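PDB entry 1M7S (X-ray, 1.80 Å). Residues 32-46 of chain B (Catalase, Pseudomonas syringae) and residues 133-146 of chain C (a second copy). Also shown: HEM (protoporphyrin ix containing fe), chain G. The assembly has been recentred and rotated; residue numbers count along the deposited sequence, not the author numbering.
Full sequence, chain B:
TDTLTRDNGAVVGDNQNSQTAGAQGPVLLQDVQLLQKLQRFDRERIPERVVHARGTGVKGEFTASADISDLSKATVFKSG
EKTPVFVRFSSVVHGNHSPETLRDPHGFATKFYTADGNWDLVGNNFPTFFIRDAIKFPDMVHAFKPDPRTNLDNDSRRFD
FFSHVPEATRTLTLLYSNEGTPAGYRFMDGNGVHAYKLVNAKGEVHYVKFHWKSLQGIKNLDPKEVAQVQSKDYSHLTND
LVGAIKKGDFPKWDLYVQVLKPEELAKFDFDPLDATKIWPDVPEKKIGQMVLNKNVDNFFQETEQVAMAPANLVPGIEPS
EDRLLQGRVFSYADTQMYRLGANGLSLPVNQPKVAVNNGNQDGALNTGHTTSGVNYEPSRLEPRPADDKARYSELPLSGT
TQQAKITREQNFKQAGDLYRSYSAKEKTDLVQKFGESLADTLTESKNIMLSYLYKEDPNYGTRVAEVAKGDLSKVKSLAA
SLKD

Chain B (32-46) VQLLQKLQRFDRERI
Chain C, residues 133-146: DAIKFPDMVHAFKP

Two copies of the catalase chain meet here through helices that run in broadly the same direction. Helix 32-41 of chain B and helix 137-144 of chain C lie 37° apart, with axes 10.3 Å apart at closest approach. Residues 134-136 of chain C have helical phi/psi without the regular bonds. Two CA-CA pairs mark the register: Leu B34 with Ile C135 at 5.4 Å and Phe B41 with Pro C138 at 6.2 Å. Together the stretches bury 633 Å².

Phe B41 covers the most surface. Its CA-to-CB bond points toward chain C, with chi1 t and chi2 81°. The ring sits as a knob among Phe C137, Pro C138, Val C141 (t) and His C142. Phe B41 CE2 lies 3.7 Å from Phe C137 CE2, with the ring planes at 82°. Phe B41 CD1 is 3.8 Å from Pro C138 CB, and Phe B41 CE1 is 3.8 Å from Val C141 CG1. Phe C137 (t) also lays one face over the heme, Phe C137 CE2 being 3.3 Å from HEM C4C.

Lys B37 is next. Its CA-to-CB bond points toward chain C, and its rotamers are m, t, p, t. Lys B37 NZ donates to Ile C135 O at 2.7 Å. Lys B37 NZ also donates to Asp C139 (m) OD1 at 2.8 Å, as part of a salt bridge.

Ile C135 (t, t) adds apolar contact. Ile C135 CB is 4.0 Å from Leu B34 (t, p) CD1. One turn on, Leu B38 (m, t) CD2 is 3.9 Å from Pro C138 CG.

A type I turn runs from Phe B41 to Glu B44. His C142 (m, chi2 171°) NE2 donates to Glu B44 (m, t) OE2 at 2.6 Å, near the imidazole plane. Arg B45 (-89/144; m, m, t) NH1 bridges to Glu B44 OE1 at 3.1 Å. Arg B45 NH2 lies 3.5 Å from like-charged Lys C145 (-67/166; m, -91°, t, t) NZ. Water 2 accepts from Arg B45 NE at 3.0 Å and weakly from Lys C145 NZ at 3.4 Å.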

ATOM      1  N   VAL B  32       0.164  -5.984  24.759  1.00 10.90           N
ATOM      2  CA  VAL B  32       0.120  -4.962  23.704  1.00 10.64           C
ATOM      3  C   VAL B  32       1.533  -4.426  23.399  1.00 11.98           C
ATOM      4  O   VAL B  32       1.709  -4.028  22.237  1.00 12.30           O
ATOM      5  CB  VAL B  32      -0.861  -3.839  24.081  1.00 12.06           C
ATOM      6  CG1 VAL B  32      -2.306  -4.390  24.199  1.00 11.45           C
ATOM      7  CG2 VAL B  32      -0.449  -3.191  25.389  1.00 14.43           C
ATOM      8  N   GLN B  33       2.468  -4.414  24.359  1.00  9.45           N
ATOM      9  CA  GLN B  33       3.831  -3.929  24.020  1.00 11.80           C
ATOM     10  C   GLN B  33       4.480  -4.881  23.038  1.00 10.98           C
ATOM     11  O   GLN B  33       5.026  -4.458  22.011  1.00 11.86           O
ATOM     12  CB  GLN B  33       4.681  -3.806  25.285  1.00 14.06           C
ATOM     13  CG  GLN B  33       6.163  -3.481  25.214  1.00 13.31           C
ATOM     14  CD  GLN B  33       6.497  -2.171  24.549  1.00 15.57           C
ATOM     15  OE1 GLN B  33       5.601  -1.520  24.000  1.00 15.91           O
ATOM     16  NE2 GLN B  33       7.763  -1.765  24.498  1.00 16.37           N
ATOM     17  N   LEU B  34       4.484  -6.205  23.337  1.00 10.68           N
ATOM     18  CA  LEU B  34       5.036  -7.166  22.377  1.00 11.16           C
ATOM     19  C   LEU B  34       4.417  -7.002  20.985  1.00 11.15           C
ATOM     20  O   LEU B  34       5.131  -6.930  19.975  1.00 11.18           O
ATOM     21  CB  LEU B  34       4.731  -8.620  22.810  1.00  9.18           C
ATOM     22  CG  LEU B  34       5.183  -9.743  21.884  1.00 11.63           C
ATOM     23  CD1 LEU B  34       6.702  -9.685  21.657  1.00 10.42           C
ATOM     24  CD2 LEU B  34       4.783 -11.082  22.493  1.00 11.70           C
ATOM     25  N   LEU B  35       3.089  -7.012  20.932  1.00 10.15           N
ATOM     26  CA  LEU B  35       2.436  -6.862  19.615  1.00 10.01           C
ATOM     27  C   LEU B  35       2.749  -5.530  18.960  1.00  8.62           C
ATOM     28  O   LEU B  35       3.057  -5.548  17.757  1.00  8.24           O
ATOM     29  CB  LEU B  35       0.937  -7.080  19.756  1.00 12.01           C
ATOM     30  CG  LEU B  35       0.349  -8.483  19.770  1.00 14.75           C
ATOM     31  CD1 LEU B  35       0.387  -9.103  18.364  1.00 14.22           C
ATOM     32  CD2 LEU B  35       1.098  -9.494  20.615  1.00 15.76           C
ATOM     33  N   GLN B  36       2.731  -4.394  19.622  1.00  8.13           N
ATOM     34  CA  GLN B  36       2.999  -3.114  18.949  1.00  8.48           C
ATOM     35  C   GLN B  36       4.459  -3.023  18.515  1.00  8.30           C
ATOM     36  O   GLN B  36       4.796  -2.537  17.437  1.00  9.86           O
ATOM     37  CB  GLN B  36       2.648  -1.938  19.872  1.00 10.23           C
ATOM     38  CG  GLN B  36       2.986  -0.595  19.150  1.00  9.67           C
ATOM     39  CD  GLN B  36       2.514   0.528  20.072  1.00 11.65           C
ATOM     40  OE1 GLN B  36       3.234   1.082  20.856  1.00 11.70           O
ATOM     41  NE2 GLN B  36       1.229   0.900  19.956  1.00 13.72           N
ATOM     42  N   LYS B  37       5.404  -3.526  19.334  1.00  7.41           N
ATOM     43  CA  LYS B  37       6.796  -3.509  18.884  1.00  9.11           C
ATOM     44  C   LYS B  37       6.979  -4.379  17.638  1.00  9.83           C
ATOM     45  O   LYS B  37       7.782  -3.970  16.767  1.00 11.47           O
ATOM     46  CB  LYS B  37       7.734  -4.012  19.992  1.00 12.43           C
ATOM     47  CG  LYS B  37       8.197  -2.900  20.919  1.00 17.81           C
ATOM     48  CD  LYS B  37       9.064  -3.430  22.063  1.00 19.57           C
ATOM     49  CE  LYS B  37      10.488  -3.800  21.705  1.00 19.95           C
ATOM     50  NZ  LYS B  37      11.170  -4.392  22.920  1.00 18.85           N
ATOM     51  N   LEU B  38       6.393  -5.575  17.603  1.00  8.77           N
ATOM     52  CA  LEU B  38       6.535  -6.447  16.448  1.00  7.20           C
ATOM     53  C   LEU B  38       5.772  -5.899  15.218  1.00  6.53           C
ATOM     54  O   LEU B  38       6.389  -6.004  14.155  1.00  6.10           O
ATOM     55  CB  LEU B  38       6.086  -7.879  16.704  1.00  7.81           C
ATOM     56  CG  LEU B  38       6.977  -8.593  17.765  1.00 10.54           C
ATOM     57  CD1 LEU B  38       6.377  -9.944  18.075  1.00 11.05           C
ATOM     58  CD2 LEU B  38       8.420  -8.702  17.271  1.00 11.70           C
ATOM     59  N   GLN B  39       4.631  -5.278  15.430  1.00  7.40           N
ATOM     60  CA  GLN B  39       3.893  -4.721  14.271  1.00  8.57           C
ATOM     61  C   GLN B  39       4.650  -3.590  13.613  1.00  9.03           C
ATOM     62  O   GLN B  39       4.727  -3.515  12.360  1.00  9.87           O
ATOM     63  CB  GLN B  39       2.467  -4.364  14.700  1.00  8.22           C
ATOM     64  CG  GLN B  39       1.671  -5.671  14.833  1.00  9.90           C
ATOM     65  CD  GLN B  39       0.179  -5.493  14.521  1.00 11.83           C
ATOM     66  OE1 GLN B  39      -0.553  -4.737  15.171  1.00 11.34           O
ATOM     67  NE2 GLN B  39      -0.245  -6.244  13.502  1.00 11.78           N
ATOM     68  N   ARG B  40       5.246  -2.682  14.391  1.00  6.25           N
ATOM     69  CA  ARG B  40       6.060  -1.601  13.861  1.00  8.69           C
ATOM     70  C   ARG B  40       7.303  -2.130  13.178  1.00  8.18           C
ATOM     71  O   ARG B  40       7.644  -1.833  12.043  1.00  7.88           O
ATOM     72  CB  ARG B  40       6.464  -0.594  14.966  1.00  7.04           C
ATOM     73  CG  ARG B  40       5.260   0.212  15.450  1.00  9.17           C
ATOM     74  CD  ARG B  40       4.714   1.185  14.425  1.00 10.38           C
ATOM     75  NE  ARG B  40       5.752   1.984  13.744  1.00 13.28           N
ATOM     76  CZ  ARG B  40       6.222   3.140  14.172  1.00 14.94           C
ATOM     77  NH1 ARG B  40       7.179   3.793  13.524  1.00 18.50           N
ATOM     78  NH2 ARG B  40       5.779   3.671  15.304  1.00 17.52           N
ATOM     79  N   PHE B  41       8.077  -3.007  13.857  1.00  8.25           N
ATOM     80  CA  PHE B  41       9.222  -3.625  13.245  1.00  8.24           C
ATOM     81  C   PHE B  41       8.924  -4.335  11.934  1.00  9.87           C
ATOM     82  O   PHE B  41       9.619  -4.192  10.901  1.00  7.95           O
ATOM     83  CB  PHE B  41       9.803  -4.635  14.279  1.00  9.74           C
ATOM     84  CG  PHE B  41      10.966  -5.408  13.731  1.00 11.09           C
ATOM     85  CD1 PHE B  41      12.231  -4.848  13.699  1.00 10.69           C
ATOM     86  CD2 PHE B  41      10.764  -6.697  13.261  1.00 11.68           C
ATOM     87  CE1 PHE B  41      13.307  -5.570  13.194  1.00 12.26           C
ATOM     88  CE2 PHE B  41      11.829  -7.430  12.764  1.00 13.77           C
ATOM     89  CZ  PHE B  41      13.097  -6.856  12.725  1.00 12.19           C
ATOM     90  N   ASP B  42       7.818  -5.059  11.856  1.00  8.55           N
ATOM     91  CA  ASP B  42       7.407  -5.813  10.685  1.00 10.15           C
ATOM     92  C   ASP B  42       7.081  -4.945   9.456  1.00  8.08           C
ATOM     93  O   ASP B  42       6.882  -5.506   8.365  1.00  9.75           O
ATOM     94  CB  ASP B  42       6.181  -6.684  10.983  1.00  9.10           C
ATOM     95  CG  ASP B  42       6.435  -7.830  11.940  1.00  9.85           C
ATOM     96  OD1 ASP B  42       5.470  -8.371  12.597  1.00 10.75           O
ATOM     97  OD2 ASP B  42       7.592  -8.211  12.128  1.00  9.93           O
ATOM     98  N   ARG B  43       6.854  -3.658   9.644  1.00  8.16           N
ATOM     99  CA  ARG B  43       6.544  -2.699   8.610  1.00  8.69           C
ATOM    100  C   ARG B  43       7.580  -1.585   8.439  1.00  8.83           C
ATOM    101  O   ARG B  43       7.303  -0.526   7.834  1.00  7.20           O
ATOM    102  CB  ARG B  43       5.149  -2.069   8.894  1.00  8.85           C
ATOM    103  CG  ARG B  43       4.081  -3.168   8.947  1.00  8.44           C
ATOM    104  CD  ARG B  43       2.716  -2.599   9.414  1.00  8.40           C
ATOM    105  NE  ARG B  43       1.783  -3.748   9.221  1.00  8.74           N
ATOM    106  CZ  ARG B  43       1.799  -4.857   9.955  1.00  9.46           C
ATOM    107  NH1 ARG B  43       2.634  -5.082  10.977  1.00  7.85           N
ATOM    108  NH2 ARG B  43       0.944  -5.818   9.593  1.00 11.49           N
ATOM    109  N   GLU B  44       8.843  -1.833   8.818  1.00  7.92           N
ATOM    110  CA  GLU B  44       9.835  -0.770   8.703  1.00  8.62           C
ATOM    111  C   GLU B  44      10.292  -0.440   7.279  1.00  8.16           C
ATOM    112  O   GLU B  44      10.668   0.698   6.992  1.00 10.09           O
ATOM    113  CB  GLU B  44      11.125  -1.147   9.496  1.00  9.77           C
ATOM    114  CG  GLU B  44      10.970  -1.031  11.004  1.00  7.45           C
ATOM    115  CD  GLU B  44      12.244  -1.325  11.788  1.00 12.21           C
ATOM    116  OE1 GLU B  44      13.347  -1.302  11.199  1.00 13.77           O
ATOM    117  OE2 GLU B  44      12.163  -1.548  13.005  1.00 12.28           O
ATOM    118  N   ARG B  45      10.318  -1.451   6.421  1.00  7.26           N
ATOM    119  CA  ARG B  45      10.878  -1.263   5.088  1.00 10.65           C
ATOM    120  C   ARG B  45       9.836  -0.777   4.082  1.00 10.71           C
ATOM    121  O   ARG B  45       8.673  -1.099   4.162  1.00 11.60           O
ATOM    122  CB  ARG B  45      11.424  -2.600   4.544  1.00  9.09           C
ATOM    123  CG  ARG B  45      12.470  -3.293   5.419  1.00 11.65           C
ATOM    124  CD  ARG B  45      13.818  -2.538   5.533  1.00 13.37           C
ATOM    125  NE  ARG B  45      14.556  -3.325   6.564  1.00 11.70           N
ATOM    126  CZ  ARG B  45      14.647  -2.873   7.816  1.00 12.86           C
ATOM    127  NH1 ARG B  45      14.182  -1.707   8.245  1.00 11.37           N
ATOM    128  NH2 ARG B  45      15.229  -3.643   8.747  1.00 12.85           N
ATOM    129  N   ILE B  46      10.304   0.068   3.186  1.00 10.56           N
ATOM    130  CA  ILE B  46       9.437   0.560   2.078  1.00 10.76           C
ATOM    131  C   ILE B  46      10.187   0.075   0.837  1.00 10.78           C
ATOM    132  O   ILE B  46      11.372  -0.344   0.903  1.00 12.09           O
ATOM    133  CB  ILE B  46       9.240   2.065   2.149  1.00  9.75           C
ATOM    134  CG1 ILE B  46      10.577   2.837   1.932  1.00 11.28           C
ATOM    135  CG2 ILE B  46       8.675   2.549   3.508  1.00  9.67           C
ATOM    136  CD1 ILE B  46      10.253   4.341   1.748  1.00 11.94           C
TER
ATOM    137  N   ASP C 133      13.812 -14.309  24.146  1.00 13.48           N
ATOM    138  CA  ASP C 133      12.425 -13.818  24.274  1.00 14.45           C
ATOM    139  C   ASP C 133      12.215 -12.896  23.073  1.00 15.80           C
ATOM    140  O   ASP C 133      13.017 -11.972  22.864  1.00 14.32           O
ATOM    141  CB  ASP C 133      12.191 -13.091  25.591  1.00 16.91           C
ATOM    142  CG  ASP C 133      10.736 -12.771  25.896  1.00 19.33           C
ATOM    143  OD1 ASP C 133      10.082 -12.174  24.983  1.00 18.96           O
ATOM    144  OD2 ASP C 133      10.215 -13.060  27.009  1.00 16.47           O
ATOM    145  N   ALA C 134      11.183 -13.150  22.272  1.00 14.98           N
ATOM    146  CA  ALA C 134      10.911 -12.339  21.075  1.00 12.86           C
ATOM    147  C   ALA C 134      10.639 -10.882  21.326  1.00 12.96           C
ATOM    148  O   ALA C 134      10.806 -10.060  20.386  1.00 13.79           O
ATOM    149  CB  ALA C 134       9.704 -12.975  20.367  1.00 13.43           C
ATOM    150  N   ILE C 135      10.319 -10.435  22.525  1.00 12.13           N
ATOM    151  CA  ILE C 135      10.140  -9.019  22.840  1.00 12.42           C
ATOM    152  C   ILE C 135      11.438  -8.238  22.603  1.00 13.50           C
ATOM    153  O   ILE C 135      11.356  -7.049  22.310  1.00 12.09           O
ATOM    154  CB  ILE C 135       9.620  -8.780  24.267  1.00 13.40           C
ATOM    155  CG1 ILE C 135       9.065  -7.354  24.447  1.00 13.52           C
ATOM    156  CG2 ILE C 135      10.685  -9.084  25.323  1.00 15.33           C
ATOM    157  CD1 ILE C 135       8.207  -7.184  25.705  1.00 15.52           C
ATOM    158  N   LYS C 136      12.608  -8.888  22.670  1.00  9.77           N
ATOM    159  CA  LYS C 136      13.860  -8.229  22.378  1.00 10.35           C
ATOM    160  C   LYS C 136      14.292  -8.253  20.921  1.00 13.12           C
ATOM    161  O   LYS C 136      15.280  -7.564  20.583  1.00 12.43           O
ATOM    162  CB  LYS C 136      14.982  -8.907  23.210  1.00 11.55           C
ATOM    163  CG  LYS C 136      14.767  -8.803  24.682  1.00 11.69           C
ATOM    164  CD  LYS C 136      14.514  -7.468  25.297  1.00 14.42           C
ATOM    165  CE  LYS C 136      15.280  -6.260  24.783  1.00 13.40           C
ATOM    166  NZ  LYS C 136      14.958  -5.089  25.665  1.00 15.26           N
ATOM    167  N   PHE C 137      13.565  -8.983  20.040  1.00 12.67           N
ATOM    168  CA  PHE C 137      13.986  -9.076  18.657  1.00 14.50           C
ATOM    169  C   PHE C 137      14.227  -7.733  17.986  1.00 14.59           C
ATOM    170  O   PHE C 137      15.324  -7.461  17.448  1.00 13.74           O
ATOM    171  CB  PHE C 137      13.089  -9.971  17.806  1.00 13.98           C
ATOM    172  CG  PHE C 137      13.687 -10.355  16.472  1.00 14.28           C
ATOM    173  CD1 PHE C 137      14.760 -11.222  16.416  1.00 13.24           C
ATOM    174  CD2 PHE C 137      13.163  -9.875  15.276  1.00 15.08           C
ATOM    175  CE1 PHE C 137      15.324 -11.628  15.217  1.00 15.95           C
ATOM    176  CE2 PHE C 137      13.706 -10.290  14.056  1.00 14.52           C
ATOM    177  CZ  PHE C 137      14.787 -11.149  14.030  1.00 16.17           C
ATOM    178  N   PRO C 138      13.266  -6.836  18.015  1.00 12.15           N
ATOM    179  CA  PRO C 138      13.445  -5.534  17.343  1.00 12.02           C
ATOM    180  C   PRO C 138      14.669  -4.785  17.847  1.00 13.74           C
ATOM    181  O   PRO C 138      15.461  -4.224  17.069  1.00 11.71           O
ATOM    182  CB  PRO C 138      12.132  -4.754  17.517  1.00 11.42           C
ATOM    183  CG  PRO C 138      11.161  -5.907  17.711  1.00 11.17           C
ATOM    184  CD  PRO C 138      11.893  -7.050  18.477  1.00 11.22           C
ATOM    185  N   ASP C 139      14.921  -4.740  19.159  1.00 12.95           N
ATOM    186  CA  ASP C 139      16.079  -4.121  19.749  1.00 14.60           C
ATOM    187  C   ASP C 139      17.369  -4.755  19.236  1.00 14.89           C
ATOM    188  O   ASP C 139      18.301  -4.066  18.815  1.00 11.84           O
ATOM    189  CB  ASP C 139      16.072  -4.270  21.283  1.00 16.63           C
ATOM    190  CG  ASP C 139      14.813  -3.617  21.848  1.00 17.82           C
ATOM    191  OD1 ASP C 139      13.919  -4.369  22.314  1.00 17.10           O
ATOM    192  OD2 ASP C 139      14.760  -2.364  21.806  1.00 17.28           O
ATOM    193  N   MET C 140      17.424  -6.079  19.255  1.00 15.61           N
ATOM    194  CA  MET C 140      18.596  -6.832  18.831  1.00 16.26           C
ATOM    195  C   MET C 140      18.914  -6.541  17.361  1.00 16.63           C
ATOM    196  O   MET C 140      20.059  -6.304  16.967  1.00 16.32           O
ATOM    197  CB  MET C 140      18.337  -8.337  18.928  1.00 15.74           C
ATOM    198  CG  MET C 140      19.603  -9.177  18.749  1.00 18.78           C
ATOM    199  SD  MET C 140      19.219 -10.833  18.205  1.00 19.77           S
ATOM    200  CE  MET C 140      18.878 -10.515  16.472  1.00 24.66           C
ATOM    201  N   VAL C 141      17.841  -6.581  16.545  1.00 17.46           N
ATOM    202  CA  VAL C 141      18.050  -6.353  15.118  1.00 13.74           C
ATOM    203  C   VAL C 141      18.520  -4.919  14.907  1.00 13.42           C
ATOM    204  O   VAL C 141      19.481  -4.671  14.161  1.00 14.33           O
ATOM    205  CB  VAL C 141      16.800  -6.678  14.283  1.00 14.28           C
ATOM    206  CG1 VAL C 141      16.992  -6.213  12.830  1.00 14.76           C
ATOM    207  CG2 VAL C 141      16.560  -8.174  14.318  1.00 15.37           C
ATOM    208  N   HIS C 142      17.956  -3.927  15.568  1.00 13.74           N
ATOM    209  CA  HIS C 142      18.367  -2.552  15.448  1.00 12.78           C
ATOM    210  C   HIS C 142      19.827  -2.349  15.899  1.00 15.39           C
ATOM    211  O   HIS C 142      20.483  -1.508  15.318  1.00 14.78           O
ATOM    212  CB  HIS C 142      17.516  -1.562  16.216  1.00 12.81           C
ATOM    213  CG  HIS C 142      16.118  -1.436  15.648  1.00 13.07           C
ATOM    214  ND1 HIS C 142      15.168  -0.739  16.318  1.00 14.79           N
ATOM    215  CD2 HIS C 142      15.533  -1.947  14.541  1.00 14.86           C
ATOM    216  CE1 HIS C 142      14.009  -0.797  15.634  1.00 14.86           C
ATOM    217  NE2 HIS C 142      14.206  -1.510  14.538  1.00 12.72           N
ATOM    218  N   ALA C 143      20.255  -3.108  16.888  1.00 14.21           N
ATOM    219  CA  ALA C 143      21.639  -2.952  17.363  1.00 15.68           C
ATOM    220  C   ALA C 143      22.571  -3.627  16.373  1.00 13.62           C
ATOM    221  O   ALA C 143      23.697  -3.123  16.180  1.00 14.50           O
ATOM    222  CB  ALA C 143      21.767  -3.448  18.805  1.00 13.72           C
ATOM    223  N   PHE C 144      22.222  -4.702  15.710  1.00 14.31           N
ATOM    224  CA  PHE C 144      23.030  -5.380  14.714  1.00 16.47           C
ATOM    225  C   PHE C 144      23.169  -4.653  13.369  1.00 18.31           C
ATOM    226  O   PHE C 144      24.231  -4.670  12.732  1.00 17.90           O
ATOM    227  CB  PHE C 144      22.453  -6.754  14.414  1.00 17.56           C
ATOM    228  CG  PHE C 144      23.002  -7.932  15.175  1.00 18.07           C
ATOM    229  CD1 PHE C 144      22.129  -8.835  15.756  1.00 18.95           C
ATOM    230  CD2 PHE C 144      24.361  -8.182  15.284  1.00 19.44           C
ATOM    231  CE1 PHE C 144      22.574  -9.966  16.417  1.00 19.35           C
ATOM    232  CE2 PHE C 144      24.798  -9.291  15.977  1.00 18.88           C
ATOM    233  CZ  PHE C 144      23.931 -10.202  16.538  1.00 17.25           C
ATOM    234  N   LYS C 145      22.050  -4.052  12.922  1.00 14.60           N
ATOM    235  CA  LYS C 145      22.039  -3.395  11.615  1.00 14.97           C
ATOM    236  C   LYS C 145      22.946  -2.169  11.617  1.00 14.55           C
ATOM    237  O   LYS C 145      23.254  -1.522  12.620  1.00 15.80           O
ATOM    238  CB  LYS C 145      20.611  -2.844  11.387  1.00 13.33           C
ATOM    239  CG  LYS C 145      19.473  -3.799  11.172  1.00 15.11           C
ATOM    240  CD  LYS C 145      19.248  -4.109   9.704  1.00 17.33           C
ATOM    241  CE  LYS C 145      18.156  -5.144   9.456  1.00 18.72           C
ATOM    242  NZ  LYS C 145      18.134  -5.477   7.989  1.00 19.38           N
ATOM    243  N   PRO C 146      23.239  -1.656  10.431  1.00 15.59           N
ATOM    244  CA  PRO C 146      24.017  -0.429  10.298  1.00 14.93           C
ATOM    245  C   PRO C 146      23.436   0.664  11.145  1.00 16.05           C
ATOM    246  O   PRO C 146      22.207   0.712  11.415  1.00 15.14           O
ATOM    247  CB  PRO C 146      24.046  -0.106   8.779  1.00 15.74           C
ATOM    248  CG  PRO C 146      23.819  -1.463   8.175  1.00 14.24           C
ATOM    249  CD  PRO C 146      22.965  -2.269   9.149  1.00 15.01           C
TER
HETATM  250  CHA HEM G 600      13.029 -13.946   8.516  1.00 14.96           C
HETATM  251  CHB HEM G 600      15.213 -17.525  10.951  1.00 14.66           C
HETATM  252  CHC HEM G 600      14.289 -15.204  15.082  1.00 16.12           C
HETATM  253  CHD HEM G 600      11.218 -12.281  12.695  1.00 12.26           C
HETATM  254  C1A HEM G 600      13.762 -15.089   8.804  1.00 15.13           C
HETATM  255  C2A HEM G 600      14.256 -16.059   7.848  1.00 15.39           C
HETATM  256  C3A HEM G 600      14.863 -17.035   8.519  1.00 13.59           C
HETATM  257  C4A HEM G 600      14.739 -16.737   9.923  1.00 13.77           C
HETATM  258  CMA HEM G 600      15.577 -18.310   8.022  1.00 14.43           C
HETATM  259  CAA HEM G 600      14.119 -15.886   6.326  1.00 14.34           C
HETATM  260  CBA HEM G 600      13.064 -16.756   5.633  1.00 14.46           C
HETATM  261  CGA HEM G 600      13.176 -16.657   4.138  1.00 15.99           C
HETATM  262  O1A HEM G 600      12.226 -16.104   3.554  1.00 11.67           O
HETATM  263  O2A HEM G 600      14.207 -17.153   3.592  1.00 16.63           O
HETATM  264  C1B HEM G 600      15.123 -17.229  12.282  1.00 17.23           C
HETATM  265  C2B HEM G 600      15.652 -18.049  13.375  1.00 18.64           C
HETATM  266  C3B HEM G 600      15.396 -17.403  14.519  1.00 19.30           C
HETATM  267  C4B HEM G 600      14.715 -16.161  14.183  1.00 17.23           C
HETATM  268  CMB HEM G 600      16.311 -19.427  13.137  1.00 18.92           C
HETATM  269  CAB HEM G 600      15.700 -17.792  15.978  1.00 18.57           C
HETATM  270  CBB HEM G 600      15.877 -19.031  16.407  1.00 20.22           C
HETATM  271  C1C HEM G 600      13.279 -14.303  14.780  1.00 14.45           C
HETATM  272  C2C HEM G 600      12.440 -13.659  15.772  1.00 14.13           C
HETATM  273  C3C HEM G 600      11.593 -12.844  15.118  1.00 13.99           C
HETATM  274  C4C HEM G 600      11.855 -12.989  13.704  1.00 12.68           C
HETATM  275  CMC HEM G 600      12.599 -13.926  17.270  1.00 13.30           C
HETATM  276  CAC HEM G 600      10.480 -11.929  15.665  1.00 14.19           C
HETATM  277  CBC HEM G 600       9.723 -12.318  16.690  1.00 16.32           C
HETATM  278  C1D HEM G 600      11.501 -12.451  11.354  1.00 11.40           C
HETATM  279  C2D HEM G 600      10.843 -11.705  10.278  1.00 10.43           C
HETATM  280  C3D HEM G 600      11.295 -12.198   9.115  1.00 11.16           C
HETATM  281  C4D HEM G 600      12.291 -13.220   9.426  1.00 12.18           C
HETATM  282  CMD HEM G 600       9.794 -10.610  10.521  1.00 11.47           C
HETATM  283  CAD HEM G 600      10.920 -11.715   7.677  1.00 10.01           C
HETATM  284  CBD HEM G 600       9.949 -12.684   6.960  1.00 10.42           C
HETATM  285  CGD HEM G 600       9.363 -12.251   5.652  1.00  8.06           C
HETATM  286  O1D HEM G 600       8.853 -13.120   4.906  1.00 10.95           O
HETATM  287  O2D HEM G 600       9.449 -11.021   5.374  1.00  9.71           O
HETATM  288  NA  HEM G 600      14.065 -15.536  10.085  1.00 14.35           N
HETATM  289  NB  HEM G 600      14.586 -16.083  12.820  1.00 15.60           N
HETATM  290  NC  HEM G 600      12.922 -13.864  13.520  1.00 13.02           N
HETATM  291  ND  HEM G 600      12.343 -13.371  10.796  1.00 10.54           N
HETATM  292 FE   HEM G 600      13.413 -14.774  11.805  1.00 13.92          FE
HETATM  293  O   HOH W   1      12.529  -1.445  22.788  1.00 18.95           O
HETATM  294  O   HOH W   2      16.119  -5.490   5.291  1.00 14.45           O
HETATM  295  O   HOH W   3      15.066 -13.672  11.951  1.00 24.62           O